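Oxidoreductase (Bordetella pertussis, PDB 3Q2K) probably oxidises the 3'-hydroxyl of UDP-GlcNAcA with NAD as cofactor, a step towards 2,3-diacetamido-2,3-dideoxy-D-mannuronic acid. Local coordinates at residues Ala113-Met125 against Ala138-Lys150. Numbering follows the deposited sequence.
Sequences AQAGRHVVSEKPM and ACDEAGVRLFVVK. With NAI (1,4-dihydronicotinamide adenine dinucleotide), chain U.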
ATOM      1  N   ALA C 113       3.409 -13.762 -39.937  1.00 35.04           N
ATOM      2  CA  ALA C 113       4.328 -14.838 -39.607  1.00 33.72           C
ATOM      3  C   ALA C 113       3.691 -16.199 -39.852  1.00 35.37           C
ATOM      4  O   ALA C 113       4.386 -17.130 -40.254  1.00 24.88           O
ATOM      5  CB  ALA C 113       4.829 -14.709 -38.185  1.00 38.53           C
ATOM      6  N   GLN C 114       2.400 -16.347 -39.567  1.00 29.71           N
ATOM      7  CA  GLN C 114       1.748 -17.619 -39.870  1.00 26.95           C
ATOM      8  C   GLN C 114       1.747 -18.000 -41.352  1.00 46.34           C
ATOM      9  O   GLN C 114       1.509 -19.153 -41.721  1.00 36.80           O
ATOM     10  CB  GLN C 114       0.314 -17.568 -39.338  1.00 46.15           C
ATOM     11  CG  GLN C 114       0.268 -17.372 -37.829  1.00 25.49           C
ATOM     12  CD  GLN C 114      -1.143 -17.355 -37.286  1.00 59.63           C
ATOM     13  OE1 GLN C 114      -2.068 -16.962 -37.996  1.00 51.51           O
ATOM     14  NE2 GLN C 114      -1.320 -17.781 -36.039  1.00 27.63           N
ATOM     15  N   ALA C 115       1.933 -17.012 -42.223  1.00 35.84           N
ATOM     16  CA  ALA C 115       2.079 -17.261 -43.653  1.00 35.88           C
ATOM     17  C   ALA C 115       3.549 -17.322 -44.050  1.00 42.47           C
ATOM     18  O   ALA C 115       3.913 -17.354 -45.227  1.00 33.83           O
ATOM     19  CB  ALA C 115       1.386 -16.165 -44.441  1.00 29.97           C
ATOM     20  N   GLY C 116       4.411 -17.279 -43.042  1.00 36.71           N
ATOM     21  CA  GLY C 116       5.801 -17.664 -43.240  1.00 36.54           C
ATOM     22  C   GLY C 116       6.748 -16.626 -43.800  1.00 18.74           C
ATOM     23  O   GLY C 116       7.780 -17.007 -44.349  1.00 42.18           O
ATOM     24  N   ARG C 117       6.454 -15.333 -43.681  1.00 28.92           N
ATOM     25  CA  ARG C 117       7.432 -14.334 -44.108  1.00 25.35           C
ATOM     26  C   ARG C 117       7.952 -13.453 -42.973  1.00 44.34           C
ATOM     27  O   ARG C 117       7.381 -13.349 -41.885  1.00 26.31           O
ATOM     28  CB  ARG C 117       6.897 -13.427 -45.219  1.00 36.46           C
ATOM     29  CG  ARG C 117       5.685 -13.956 -45.960  1.00 62.96           C
ATOM     30  CD  ARG C 117       6.003 -14.786 -47.194  1.00 36.96           C
ATOM     31  NE  ARG C 117       4.709 -15.225 -47.709  1.00 78.30           N
ATOM     32  CZ  ARG C 117       3.939 -14.476 -48.490  1.00 35.91           C
ATOM     33  NH1 ARG C 117       4.375 -13.285 -48.876  1.00 44.92           N
ATOM     34  NH2 ARG C 117       2.757 -14.918 -48.900  1.00 47.40           N
ATOM     35  N   HIS C 118       9.055 -12.771 -43.252  1.00 34.38           N
ATOM     36  CA  HIS C 118       9.655 -11.873 -42.274  1.00 24.59           C
ATOM     37  C   HIS C 118       8.788 -10.635 -42.057  1.00100.00           C
ATOM     38  O   HIS C 118       7.959 -10.330 -42.917  1.00 29.29           O
ATOM     39  CB  HIS C 118      11.046 -11.491 -42.776  1.00 36.97           C
ATOM     40  CG  HIS C 118      11.862 -12.696 -43.111  1.00 52.88           C
ATOM     41  ND1 HIS C 118      12.262 -13.592 -42.143  1.00 52.27           N
ATOM     42  CD2 HIS C 118      12.267 -13.202 -44.300  1.00 33.07           C
ATOM     43  CE1 HIS C 118      12.908 -14.591 -42.720  1.00 30.67           C
ATOM     44  NE2 HIS C 118      12.943 -14.365 -44.022  1.00 60.56           N
ATOM     45  N   VAL C 119       8.956  -9.960 -40.921  1.00 30.19           N
ATOM     46  CA  VAL C 119       8.153  -8.786 -40.584  1.00 33.18           C
ATOM     47  C   VAL C 119       9.089  -7.648 -40.217  1.00 16.35           C
ATOM     48  O   VAL C 119      10.018  -7.844 -39.433  1.00 26.65           O
ATOM     49  CB  VAL C 119       7.311  -9.004 -39.320  1.00 39.88           C
ATOM     50  CG1 VAL C 119       6.666  -7.689 -38.869  1.00 18.61           C
ATOM     51  CG2 VAL C 119       6.334 -10.149 -39.531  1.00 33.69           C
ATOM     52  N   VAL C 120       8.871  -6.498 -40.847  1.00 34.96           N
ATOM     53  CA  VAL C 120       9.513  -5.268 -40.397  1.00 35.05           C
ATOM     54  C   VAL C 120       8.400  -4.415 -39.803  1.00 47.76           C
ATOM     55  O   VAL C 120       7.593  -3.870 -40.554  1.00 24.90           O
ATOM     56  CB  VAL C 120      10.250  -4.505 -41.513  1.00 28.61           C
ATOM     57  CG1 VAL C 120      10.920  -3.261 -40.958  1.00 26.71           C
ATOM     58  CG2 VAL C 120      11.306  -5.382 -42.165  1.00 21.63           C
ATOM     59  N   SER C 121       8.301  -4.345 -38.478  1.00 26.87           N
ATOM     60  CA  SER C 121       7.220  -3.560 -37.878  1.00 32.93           C
ATOM     61  C   SER C 121       7.661  -2.130 -37.598  1.00 22.56           C
ATOM     62  O   SER C 121       8.772  -1.933 -37.092  1.00 28.36           O
ATOM     63  CB  SER C 121       6.769  -4.177 -36.551  1.00 31.37           C
ATOM     64  OG  SER C 121       5.662  -3.461 -36.037  1.00 18.65           O
ATOM     65  N   GLU C 122       6.827  -1.147 -37.926  1.00 24.48           N
ATOM     66  CA  GLU C 122       7.142   0.218 -37.504  1.00 19.79           C
ATOM     67  C   GLU C 122       7.066   0.374 -35.991  1.00 19.18           C
ATOM     68  O   GLU C 122       6.430  -0.447 -35.322  1.00 26.52           O
ATOM     69  CB  GLU C 122       6.194   1.247 -38.125  1.00 36.63           C
ATOM     70  CG  GLU C 122       6.780   1.884 -39.363  1.00 26.54           C
ATOM     71  CD  GLU C 122       7.929   2.818 -39.025  1.00 50.28           C
ATOM     72  OE1 GLU C 122       8.551   3.397 -39.944  1.00 33.72           O
ATOM     73  OE2 GLU C 122       8.207   2.981 -37.819  1.00 36.12           O
ATOM     74  N   LYS C 123       7.711   1.406 -35.456  1.00 27.80           N
ATOM     75  CA  LYS C 123       7.609   1.668 -34.023  1.00 27.64           C
ATOM     76  C   LYS C 123       6.233   2.240 -33.701  1.00 37.60           C
ATOM     77  O   LYS C 123       5.579   2.812 -34.569  1.00 37.96           O
ATOM     78  CB  LYS C 123       8.775   2.503 -33.478  1.00 25.09           C
ATOM     79  CG  LYS C 123       9.009   3.861 -34.128  1.00 28.26           C
ATOM     80  CD  LYS C 123       7.703   4.616 -34.336  1.00 56.88           C
ATOM     81  CE  LYS C 123       7.365   5.671 -33.288  1.00 26.31           C
ATOM     82  NZ  LYS C 123       6.181   6.448 -33.778  1.00 26.67           N
ATOM     83  N   PRO C 124       5.739   1.987 -32.481  1.00 37.48           N
ATOM     84  CA  PRO C 124       6.400   0.973 -31.674  1.00 32.17           C
ATOM     85  C   PRO C 124       5.760  -0.352 -32.080  1.00 17.39           C
ATOM     86  O   PRO C 124       4.761  -0.351 -32.807  1.00 25.46           O
ATOM     87  CB  PRO C 124       5.946   1.354 -30.267  1.00 29.37           C
ATOM     88  CG  PRO C 124       4.516   1.757 -30.504  1.00 18.80           C
ATOM     89  CD  PRO C 124       4.536   2.524 -31.818  1.00 26.46           C
ATOM     90  N   MET C 125       6.262  -1.477 -31.588  1.00 29.66           N
ATOM     91  CA  MET C 125       5.784  -2.750 -32.127  1.00 12.06           C
ATOM     92  C   MET C 125       4.349  -3.047 -31.702  1.00 33.69           C
ATOM     93  O   MET C 125       3.683  -3.883 -32.311  1.00 25.37           O
ATOM     94  CB  MET C 125       6.692  -3.898 -31.665  1.00 25.87           C
ATOM     95  CG  MET C 125       6.865  -4.071 -30.151  1.00 18.87           C
ATOM     96  SD  MET C 125       8.262  -5.132 -29.665  1.00 27.11           S
ATOM     97  CE  MET C 125       7.803  -6.613 -30.573  1.00 30.06           C
ATOM     98  N   ALA C 138       5.226 -15.413 -31.791  1.00 26.42           N
ATOM     99  CA  ALA C 138       4.706 -15.967 -33.038  1.00 39.13           C
ATOM    100  C   ALA C 138       5.813 -16.066 -34.078  1.00 30.47           C
ATOM    101  O   ALA C 138       5.985 -17.109 -34.719  1.00 32.10           O
ATOM    102  CB  ALA C 138       3.567 -15.118 -33.577  1.00 38.42           C
ATOM    103  N   CYS C 139       6.557 -14.976 -34.237  1.00 21.92           N
ATOM    104  CA  CYS C 139       7.723 -15.001 -35.122  1.00 25.74           C
ATOM    105  C   CYS C 139       8.791 -16.016 -34.739  1.00 35.17           C
ATOM    106  O   CYS C 139       9.482 -16.581 -35.585  1.00 43.76           O
ATOM    107  CB  CYS C 139       8.393 -13.632 -35.133  1.00 25.56           C
ATOM    108  SG  CYS C 139       7.282 -12.495 -35.973  1.00 34.81           S
ATOM    109  N   ASP C 140       8.947 -16.208 -33.436  1.00 30.73           N
ATOM    110  CA  ASP C 140       9.926 -17.180 -32.967  1.00 39.84           C
ATOM    111  C   ASP C 140       9.461 -18.521 -33.514  1.00 63.20           C
ATOM    112  O   ASP C 140      10.242 -19.230 -34.131  1.00 35.65           O
ATOM    113  CB  ASP C 140       9.848 -17.375 -31.452  1.00 35.84           C
ATOM    114  CG  ASP C 140      10.605 -16.327 -30.659  1.00100.00           C
ATOM    115  OD1 ASP C 140      11.522 -15.671 -31.192  1.00 34.53           O
ATOM    116  OD2 ASP C 140      10.296 -16.173 -29.460  1.00 49.70           O
ATOM    117  N   GLU C 141       8.225 -18.913 -33.223  1.00 30.06           N
ATOM    118  CA  GLU C 141       7.763 -20.236 -33.622  1.00 27.77           C
ATOM    119  C   GLU C 141       7.523 -20.331 -35.124  1.00 53.14           C
ATOM    120  O   GLU C 141       7.549 -21.424 -35.678  1.00 27.99           O
ATOM    121  CB  GLU C 141       6.590 -20.740 -32.781  1.00 44.07           C
ATOM    122  CG  GLU C 141       5.273 -19.991 -32.923  1.00 40.21           C
ATOM    123  CD  GLU C 141       4.413 -20.074 -31.670  1.00100.00           C
ATOM    124  OE1 GLU C 141       4.851 -20.713 -30.689  1.00 64.19           O
ATOM    125  OE2 GLU C 141       3.301 -19.501 -31.644  1.00 77.09           O
ATOM    126  N   ALA C 142       7.366 -19.234 -35.856  1.00 33.21           N
ATOM    127  CA  ALA C 142       7.393 -19.405 -37.308  1.00 25.41           C
ATOM    128  C   ALA C 142       8.819 -19.438 -37.847  1.00 41.75           C
ATOM    129  O   ALA C 142       9.005 -19.652 -39.038  1.00 32.01           O
ATOM    130  CB  ALA C 142       6.627 -18.321 -38.032  1.00 31.52           C
ATOM    131  N   GLY C 143       9.845 -19.209 -37.036  1.00 42.30           N
ATOM    132  CA  GLY C 143      11.195 -19.178 -37.582  1.00 24.33           C
ATOM    133  C   GLY C 143      11.372 -18.016 -38.540  1.00 45.61           C
ATOM    134  O   GLY C 143      12.213 -18.081 -39.432  1.00 51.29           O
ATOM    135  N   VAL C 144      10.623 -16.928 -38.384  1.00 35.16           N
ATOM    136  CA  VAL C 144      10.867 -15.789 -39.257  1.00 27.33           C
ATOM    137  C   VAL C 144      11.552 -14.669 -38.481  1.00 63.45           C
ATOM    138  O   VAL C 144      11.511 -14.661 -37.256  1.00 30.47           O
ATOM    139  CB  VAL C 144       9.576 -15.288 -39.940  1.00 41.28           C
ATOM    140  CG1 VAL C 144       9.027 -16.348 -40.897  1.00 33.65           C
ATOM    141  CG2 VAL C 144       8.511 -14.910 -38.924  1.00 17.27           C
ATOM    142  N   ARG C 145      12.216 -13.751 -39.170  1.00 35.71           N
ATOM    143  CA  ARG C 145      12.758 -12.516 -38.612  1.00 24.95           C
ATOM    144  C   ARG C 145      11.646 -11.533 -38.251  1.00 41.05           C
ATOM    145  O   ARG C 145      10.706 -11.336 -39.022  1.00 27.67           O
ATOM    146  CB  ARG C 145      13.489 -11.823 -39.762  1.00 42.67           C
ATOM    147  CG  ARG C 145      14.944 -11.521 -39.512  1.00 59.98           C
ATOM    148  CD  ARG C 145      15.591 -12.822 -39.108  1.00 28.70           C
ATOM    149  NE  ARG C 145      16.922 -12.526 -38.596  1.00 56.81           N
ATOM    150  CZ  ARG C 145      17.753 -13.466 -38.166  1.00 52.32           C
ATOM    151  NH1 ARG C 145      17.381 -14.736 -38.229  1.00 54.32           N
ATOM    152  NH2 ARG C 145      18.948 -13.135 -37.701  1.00 60.43           N
ATOM    153  N   LEU C 146      11.778 -10.869 -37.109  1.00 40.13           N
ATOM    154  CA  LEU C 146      10.910  -9.752 -36.751  1.00 24.86           C
ATOM    155  C   LEU C 146      11.840  -8.578 -36.477  1.00 25.34           C
ATOM    156  O   LEU C 146      12.656  -8.683 -35.563  1.00 24.84           O
ATOM    157  CB  LEU C 146      10.126 -10.102 -35.484  1.00 23.10           C
ATOM    158  CG  LEU C 146       9.515  -8.939 -34.718  1.00 32.72           C
ATOM    159  CD1 LEU C 146       8.845  -7.972 -35.686  1.00 30.42           C
ATOM    160  CD2 LEU C 146       8.550  -9.444 -33.651  1.00 24.72           C
ATOM    161  N   PHE C 147      11.779  -7.516 -37.276  1.00 20.86           N
ATOM    162  CA  PHE C 147      12.598  -6.327 -37.030  1.00 24.06           C
ATOM    163  C   PHE C 147      11.678  -5.209 -36.536  1.00 39.87           C
ATOM    164  O   PHE C 147      10.508  -5.170 -36.893  1.00 30.46           O
ATOM    165  CB  PHE C 147      13.278  -5.784 -38.287  1.00 24.10           C
ATOM    166  CG  PHE C 147      14.060  -6.803 -39.064  1.00 40.40           C
ATOM    167  CD1 PHE C 147      15.442  -6.843 -38.972  1.00 37.24           C
ATOM    168  CD2 PHE C 147      13.421  -7.693 -39.912  1.00 45.92           C
ATOM    169  CE1 PHE C 147      16.181  -7.773 -39.678  1.00 40.70           C
ATOM    170  CE2 PHE C 147      14.156  -8.605 -40.641  1.00 47.57           C
ATOM    171  CZ  PHE C 147      15.529  -8.664 -40.505  1.00 27.95           C
ATOM    172  N   VAL C 148      12.163  -4.301 -35.698  1.00 37.05           N
ATOM    173  CA  VAL C 148      11.379  -3.147 -35.289  1.00 21.20           C
ATOM    174  C   VAL C 148      12.122  -1.875 -35.705  1.00 28.71           C
ATOM    175  O   VAL C 148      13.313  -1.696 -35.466  1.00 23.70           O
ATOM    176  CB  VAL C 148      11.124  -3.166 -33.771  1.00 42.25           C
ATOM    177  CG1 VAL C 148      10.390  -1.895 -33.340  1.00 22.71           C
ATOM    178  CG2 VAL C 148      10.407  -4.467 -33.405  1.00 19.09           C
ATOM    179  N   VAL C 149      11.434  -0.943 -36.354  1.00 20.93           N
ATOM    180  CA  VAL C 149      12.158   0.195 -36.924  1.00 29.52           C
ATOM    181  C   VAL C 149      12.601   1.106 -35.793  1.00 41.10           C
ATOM    182  O   VAL C 149      11.761   1.613 -35.062  1.00 19.99           O
ATOM    183  CB  VAL C 149      11.273   0.989 -37.898  1.00 50.96           C
ATOM    184  CG1 VAL C 149      11.941   2.293 -38.290  1.00 32.37           C
ATOM    185  CG2 VAL C 149      11.012   0.129 -39.121  1.00 34.01           C
ATOM    186  N   LYS C 150      13.900   1.313 -35.616  1.00 32.12           N
ATOM    187  CA  LYS C 150      14.309   2.288 -34.624  1.00 22.06           C
ATOM    188  C   LYS C 150      15.427   3.081 -35.276  1.00 27.79           C
ATOM    189  O   LYS C 150      16.593   2.890 -34.928  1.00 34.24           O
ATOM    190  CB  LYS C 150      14.801   1.610 -33.341  1.00 18.19           C
ATOM    191  CG  LYS C 150      14.125   2.124 -32.092  1.00 86.01           C
ATOM    192  CD  LYS C 150      12.808   1.395 -31.953  1.00 25.22           C
ATOM    193  CE  LYS C 150      12.161   1.768 -30.621  1.00 52.73           C
ATOM    194  NZ  LYS C 150      10.894   2.549 -30.686  1.00 21.41           N
TER
HETATM  195  PA  NAI U 500      -1.254   6.948 -41.204  1.00 30.27           P
HETATM  196  O1A NAI U 500      -2.668   7.231 -40.879  1.00 26.29           O
HETATM  197  O2A NAI U 500      -0.735   8.143 -42.155  1.00 24.14           O
HETATM  198  O5B NAI U 500      -1.006   5.771 -42.277  1.00 35.26           O
HETATM  199  C5B NAI U 500      -2.057   4.826 -42.112  1.00 28.74           C
HETATM  200  C4B NAI U 500      -2.272   3.879 -43.286  1.00 41.42           C
HETATM  201  O4B NAI U 500      -2.582   2.566 -42.802  1.00 29.27           O
HETATM  202  C3B NAI U 500      -3.527   4.534 -43.894  1.00 27.59           C
HETATM  203  O3B NAI U 500      -3.304   4.669 -45.300  1.00 45.37           O
HETATM  204  C2B NAI U 500      -4.614   3.527 -43.426  1.00 28.42           C
HETATM  205  O2B NAI U 500      -5.692   3.397 -44.357  1.00 47.24           O
HETATM  206  C1B NAI U 500      -3.776   2.233 -43.525  1.00 30.96           C
HETATM  207  N9A NAI U 500      -4.505   1.176 -42.844  1.00 28.11           N
HETATM  208  C8A NAI U 500      -5.371   1.287 -41.801  1.00 33.60           C
HETATM  209  N7A NAI U 500      -5.776   0.085 -41.495  1.00 28.74           N
HETATM  210  C5A NAI U 500      -5.232  -0.856 -42.298  1.00 27.15           C
HETATM  211  C6A NAI U 500      -5.294  -2.258 -42.423  1.00 24.25           C
HETATM  212  N6A NAI U 500      -6.060  -3.037 -41.575  1.00 36.40           N
HETATM  213  N1A NAI U 500      -4.548  -2.819 -43.370  1.00 44.83           N
HETATM  214  C2A NAI U 500      -3.763  -2.112 -44.164  1.00 22.05           C
HETATM  215  N3A NAI U 500      -3.679  -0.801 -44.081  1.00 23.50           N
HETATM  216  C4A NAI U 500      -4.375  -0.149 -43.160  1.00 39.22           C
HETATM  217  O3  NAI U 500      -0.299   7.188 -39.939  1.00 43.32           O
HETATM  218  PN  NAI U 500       1.265   6.888 -40.149  1.00 34.04           P
HETATM  219  O1N NAI U 500       1.882   8.206 -39.647  1.00 27.28           O
HETATM  220  O2N NAI U 500       1.884   6.668 -41.545  1.00 40.07           O
HETATM  221  O5D NAI U 500       1.629   5.774 -39.034  1.00 35.97           O
HETATM  222  C5D NAI U 500       2.779   5.077 -39.491  1.00 71.05           C
HETATM  223  C4D NAI U 500       3.101   3.905 -38.556  1.00 14.74           C
HETATM  224  O4D NAI U 500       4.534   4.073 -38.539  1.00 31.57           O
HETATM  225  C3D NAI U 500       2.627   4.127 -37.105  1.00 17.16           C
HETATM  226  O3D NAI U 500       3.014   3.085 -36.218  1.00 21.84           O
HETATM  227  C2D NAI U 500       3.525   5.323 -36.728  1.00 26.48           C
HETATM  228  O2D NAI U 500       3.766   5.235 -35.328  1.00 25.09           O
HETATM  229  C1D NAI U 500       4.851   4.853 -37.373  1.00 30.13           C
HETATM  230  N1N NAI U 500       5.704   5.955 -37.811  1.00 34.34           N
HETATM  231  C2N NAI U 500       6.996   5.832 -37.595  1.00 19.64           C
HETATM  232  C3N NAI U 500       7.832   6.863 -38.007  1.00 26.51           C
HETATM  233  C7N NAI U 500       9.281   6.755 -37.759  1.00 26.01           C
HETATM  234  O7N NAI U 500       9.955   7.764 -37.724  1.00 32.47           O
HETATM  235  N7N NAI U 500       9.801   5.530 -37.546  1.00 23.20           N
HETATM  236  C4N NAI U 500       7.288   7.997 -38.608  1.00 25.16           C
HETATM  237  C5N NAI U 500       5.918   8.054 -38.780  1.00 35.03           C
HETATM  238  C6N NAI U 500       5.129   6.994 -38.377  1.00 37.73           C
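The ring of H118 stands in for a backbone acceptor at the start of this parallel strand pair: R145 N donates to H118 ND1 at 3.0 Å, only 3° out of the ring plane. With CG beside its own backbone N (chi1 -53°), H118 turns the ND1 edge towards R145, whose CB also lies against it. The ordinary ladder follows, V119 N to R145 O, F147 N to V119 O, S121 N to F147 O and V149 N to S121 O, all between 2.8 and 2.9 Å. V119 CG1 runs beside L146 CD1 on the face that S121 and V148 share; on the other face V120 CG2 reaches F147 CD2 at 3.9 Å.

Beyond the ladder, E122 and K123 bind the cofactor. E122 OE2 takes the carboxamide N7N of the NADH in a nearly straight bond of 3.0 Å. The same oxygen also accepts K123 N, and V149 CB packs 3.7 Å from E122 OE2. Histidines H45 and H321 hold E122 OE1, so both carboxylate oxygens are engaged. K123 O is hydrogen-bonded to O2D and O3D of the nicotinamide ribose, and its bent chain carries NZ to O2D and to the UDP-sugar. A cis peptide joins K123 to P124.

At the other end A113 CB, in the last turn of helix 105-114, packs against C139 SG and A142 CB of helix 129-142 and against V144 CG2, just past the Schellman turn at G143. The pair belongs to the beta-alpha-beta crossover 118-121, 129-142, 146-148 of the Rossmann fold: strand 95-98 bonds the far side of 118-121, helix 105-114 covers V119 and S121, and helix 321-333 covers H118 and F147.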